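PDB 3DEM: complement factor MASP-3 from Homo sapiens, which probably acts as a serine protease of the complement lectin pathway, associating with mannan-binding lectin and ficolins through its calcium-binding CUB1-EGF-CUB2 region. Local coordinates for residues L132-N140 with Y146-I154. Residues are numbered along the deposited sequence; the frame is centred on the assembly and turned at random.
With CA (calcium ion), chain D.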
loop_
_atom_site.group_PDB
_atom_site.type_symbol
_atom_site.label_atom_id
_atom_site.label_comp_id
_atom_site.label_asym_id
_atom_site.label_seq_id
_atom_site.Cartn_x
_atom_site.Cartn_y
_atom_site.Cartn_z
ATOM N N LEU A 132 -23.756 0.297 -6.298
ATOM C CA LEU A 132 -23.231 0.627 -4.970
ATOM C C LEU A 132 -21.754 1.028 -4.993
ATOM O O LEU A 132 -21.040 0.830 -4.008
ATOM C CB LEU A 132 -23.440 -0.542 -4.002
ATOM C CG LEU A 132 -24.867 -1.092 -3.898
ATOM C CD1 LEU A 132 -24.895 -2.379 -3.072
ATOM C CD2 LEU A 132 -25.822 -0.049 -3.322
ATOM N N SER A 133 -21.299 1.583 -6.113
ATOM C CA SER A 133 -19.951 2.156 -6.196
ATOM C C SER A 133 -20.066 3.648 -6.486
ATOM O O SER A 133 -21.159 4.136 -6.775
ATOM C CB SER A 133 -19.127 1.466 -7.284
ATOM O OG SER A 133 -19.721 1.656 -8.555
ATOM N N CYS A 134 -18.947 4.369 -6.411
ATOM C CA CYS A 134 -18.969 5.821 -6.590
ATOM C C CYS A 134 -19.534 6.215 -7.951
ATOM O O CYS A 134 -19.166 5.639 -8.975
ATOM C CB CYS A 134 -17.575 6.419 -6.394
ATOM S SG CYS A 134 -16.848 6.084 -4.771
ATOM N N ASP A 135 -20.439 7.189 -7.950
ATOM C CA ASP A 135 -21.064 7.677 -9.177
ATOM C C ASP A 135 -20.020 8.302 -10.117
ATOM O O ASP A 135 -19.960 7.954 -11.297
ATOM C CB ASP A 135 -22.166 8.681 -8.829
ATOM C CG ASP A 135 -23.041 9.053 -10.019
ATOM O OD1 ASP A 135 -22.891 8.463 -11.107
ATOM O OD2 ASP A 135 -23.895 9.946 -9.856
ATOM N N HIS A 136 -19.197 9.210 -9.591
ATOM C CA HIS A 136 -18.164 9.859 -10.399
ATOM C C HIS A 136 -16.755 9.379 -10.040
ATOM O O HIS A 136 -16.223 8.472 -10.680
ATOM C CB HIS A 136 -18.244 11.388 -10.296
ATOM C CG HIS A 136 -19.452 11.980 -10.951
ATOM N ND1 HIS A 136 -19.762 13.321 -10.869
ATOM C CD2 HIS A 136 -20.433 11.414 -11.692
ATOM C CE1 HIS A 136 -20.875 13.558 -11.536
ATOM N NE2 HIS A 136 -21.304 12.418 -12.044
ATOM N N TYR A 137 -16.158 9.982 -9.012
ATOM C CA TYR A 137 -14.790 9.649 -8.617
ATOM C C TYR A 137 -14.727 8.787 -7.359
ATOM O O TYR A 137 -15.453 9.022 -6.393
ATOM C CB TYR A 137 -13.975 10.920 -8.379
ATOM C CG TYR A 137 -13.925 11.872 -9.549
ATOM C CD1 TYR A 137 -13.378 11.482 -10.764
ATOM C CD2 TYR A 137 -14.401 13.174 -9.431
ATOM C CE1 TYR A 137 -13.318 12.365 -11.843
ATOM C CE2 TYR A 137 -14.352 14.056 -10.493
ATOM C CZ TYR A 137 -13.809 13.648 -11.696
ATOM O OH TYR A 137 -13.750 14.528 -12.751
ATOM N N CYS A 138 -13.841 7.795 -7.380
ATOM C CA CYS A 138 -13.527 7.007 -6.195
ATOM C C CYS A 138 -12.096 7.317 -5.758
ATOM O O CYS A 138 -11.198 7.389 -6.588
ATOM C CB CYS A 138 -13.672 5.510 -6.490
ATOM S SG CYS A 138 -13.450 4.414 -5.052
ATOM N N HIS A 139 -11.892 7.511 -4.458
ATOM C CA HIS A 139 -10.565 7.805 -3.919
ATOM C C HIS A 139 -10.199 6.762 -2.871
ATOM O O HIS A 139 -10.892 6.601 -1.863
ATOM C CB HIS A 139 -10.519 9.202 -3.293
ATOM C CG HIS A 139 -10.994 10.295 -4.201
ATOM N ND1 HIS A 139 -10.144 10.998 -5.027
ATOM C CD2 HIS A 139 -12.232 10.806 -4.412
ATOM C CE1 HIS A 139 -10.836 11.894 -5.708
ATOM N NE2 HIS A 139 -12.105 11.797 -5.355
ATOM N N ASN A 140 -9.111 6.043 -3.117
ATOM C CA ASN A 140 -8.653 5.029 -2.183
ATOM C C ASN A 140 -7.691 5.609 -1.164
ATOM O O ASN A 140 -6.872 6.473 -1.490
ATOM C CB ASN A 140 -7.969 3.881 -2.927
ATOM C CG ASN A 140 -7.631 2.713 -2.015
ATOM O OD1 ASN A 140 -8.451 2.282 -1.207
ATOM N ND2 ASN A 140 -6.424 2.191 -2.147
ATOM N N TYR A 146 -13.393 6.830 -0.232
ATOM C CA TYR A 146 -14.524 7.754 -0.296
ATOM C C TYR A 146 -14.794 8.174 -1.735
ATOM O O TYR A 146 -13.954 7.975 -2.613
ATOM C CB TYR A 146 -14.308 8.980 0.601
ATOM C CG TYR A 146 -13.171 9.884 0.176
ATOM C CD1 TYR A 146 -13.390 10.951 -0.693
ATOM C CD2 TYR A 146 -11.882 9.682 0.655
ATOM C CE1 TYR A 146 -12.355 11.785 -1.081
ATOM C CE2 TYR A 146 -10.834 10.505 0.272
ATOM C CZ TYR A 146 -11.076 11.557 -0.595
ATOM O OH TYR A 146 -10.034 12.379 -0.967
ATOM N N CYS A 147 -15.971 8.749 -1.966
ATOM C CA CYS A 147 -16.365 9.229 -3.283
ATOM C C CYS A 147 -16.329 10.753 -3.332
ATOM O O CYS A 147 -16.453 11.421 -2.306
ATOM C CB CYS A 147 -17.780 8.753 -3.630
ATOM S SG CYS A 147 -18.104 6.977 -3.436
ATOM N N SER A 148 -16.156 11.296 -4.531
ATOM C CA SER A 148 -16.307 12.729 -4.756
ATOM C C SER A 148 -16.941 12.947 -6.130
ATOM O O SER A 148 -17.145 11.991 -6.884
ATOM C CB SER A 148 -14.966 13.464 -4.637
ATOM O OG SER A 148 -14.223 13.381 -5.841
ATOM N N CYS A 149 -17.248 14.196 -6.460
ATOM C CA CYS A 149 -18.000 14.481 -7.679
ATOM C C CYS A 149 -17.285 15.419 -8.635
ATOM O O CYS A 149 -16.383 16.157 -8.242
ATOM C CB CYS A 149 -19.374 15.042 -7.326
ATOM S SG CYS A 149 -20.341 13.884 -6.350
ATOM N N ARG A 150 -17.697 15.382 -9.898
ATOM C CA ARG A 150 -17.202 16.332 -10.880
ATOM C C ARG A 150 -17.599 17.753 -10.516
ATOM O O ARG A 150 -18.614 17.985 -9.845
ATOM C CB ARG A 150 -17.764 16.033 -12.268
ATOM C CG ARG A 150 -17.351 14.710 -12.876
ATOM C CD ARG A 150 -17.860 14.626 -14.310
ATOM N NE ARG A 150 -18.342 13.285 -14.632
ATOM C CZ ARG A 150 -19.539 13.016 -15.153
ATOM N NH1 ARG A 150 -20.392 13.997 -15.440
ATOM N NH2 ARG A 150 -19.875 11.756 -15.405
ATOM N N PHE A 151 -16.793 18.695 -10.990
ATOM C CA PHE A 151 -17.052 20.113 -10.847
ATOM C C PHE A 151 -18.481 20.434 -11.266
ATOM O O PHE A 151 -18.916 20.070 -12.361
ATOM C CB PHE A 151 -16.049 20.891 -11.705
ATOM C CG PHE A 151 -16.217 22.374 -11.648
ATOM C CD1 PHE A 151 -15.665 23.108 -10.615
ATOM C CD2 PHE A 151 -16.910 23.038 -12.643
ATOM C CE1 PHE A 151 -15.813 24.483 -10.571
ATOM C CE2 PHE A 151 -17.067 24.410 -12.605
ATOM C CZ PHE A 151 -16.515 25.132 -11.566
ATOM N N GLY A 152 -19.215 21.110 -10.390
ATOM C CA GLY A 152 -20.584 21.498 -10.698
ATOM C C GLY A 152 -21.610 20.555 -10.098
ATOM O O GLY A 152 -22.810 20.805 -10.180
ATOM N N TYR A 153 -21.135 19.469 -9.493
ATOM C CA TYR A 153 -22.013 18.485 -8.858
ATOM C C TYR A 153 -21.844 18.471 -7.343
ATOM O O TYR A 153 -20.838 18.936 -6.806
ATOM C CB TYR A 153 -21.728 17.080 -9.381
ATOM C CG TYR A 153 -22.161 16.804 -10.806
ATOM C CD1 TYR A 153 -23.307 16.062 -11.067
ATOM C CD2 TYR A 153 -21.410 17.254 -11.887
ATOM C CE1 TYR A 153 -23.697 15.785 -12.365
ATOM C CE2 TYR A 153 -21.793 16.984 -13.188
ATOM C CZ TYR A 153 -22.936 16.247 -13.420
ATOM O OH TYR A 153 -23.336 15.973 -14.704
ATOM N N ILE A 154 -22.832 17.907 -6.660
ATOM C CA ILE A 154 -22.834 17.858 -5.207
ATOM C C ILE A 154 -22.990 16.411 -4.755
ATOM O O ILE A 154 -23.901 15.708 -5.201
ATOM C CB ILE A 154 -23.983 18.716 -4.623
ATOM C CG1 ILE A 154 -23.829 20.180 -5.050
ATOM C CG2 ILE A 154 -24.026 18.599 -3.106
ATOM C CD1 ILE A 154 -25.098 21.008 -4.909
HETATM CA CA CA D . -8.529 1.267 0.788
HETATM O O HOH W 1 -19.074 9.576 -6.776
HETATM O O HOH W 2 -14.237 17.440 -12.054
HETATM O O HOH W 3 -9.424 0.010 2.610
#
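His139 NE2 donates a hydrogen bond to Ser148 OG, 2.7 Å long and close to the plane of the imidazole. Ser148 OG is placed between its own backbone N and carbonyl carbon (chi1 82°), which turns the hydroxyl to the histidine. ND1 of the same ring is hydrogen-bonded to Tyr42 OH of the second subunit, so both ring nitrogens are engaged and the rotation of the imidazole is fixed. His136 uses its ring differently. Its ND1 accepts the backbone N-H of Arg150 at 3.1 Å, almost straight at 176°. A water links His136 N to Ser148 O, and another joins Tyr137 OH to Phe151 N. Four backbone hydrogen bonds pair Tyr137 with Ser148 and His139 with Tyr146. Cys138 and Cys147 form the non-hydrogen-bonded pair between them. This is the central antiparallel hairpin of a calcium-binding EGF domain. The Cys134 SG to Cys147 SG disulfide, 2.0 Å, ties the loop before the first strand to the second strand. Cys138 and Cys149 form the other two disulfides of the domain, with Cys124 and Cys162. The Asn140 side chain is one of the calcium ligands, with Asp120, Glu123 and Gly144 among the others. Beyond the hairpin, the Arg150 guanidinium lies flat on one face of the His136 ring, with planes 11° apart. The edge of that ring, led by CE1, meets the face of Tyr153 in a T-shaped pair; CE1 is 3.5 Å from Tyr153 CD1. Toward the turn of the hairpin, His139 CB sits over the face of Tyr146 in a CH-pi contact. The two rings are nearly parallel but slid apart. Tyr137 CB packs against Ser148 OG at 3.5 Å, and Tyr137 OH reaches Arg150 CG.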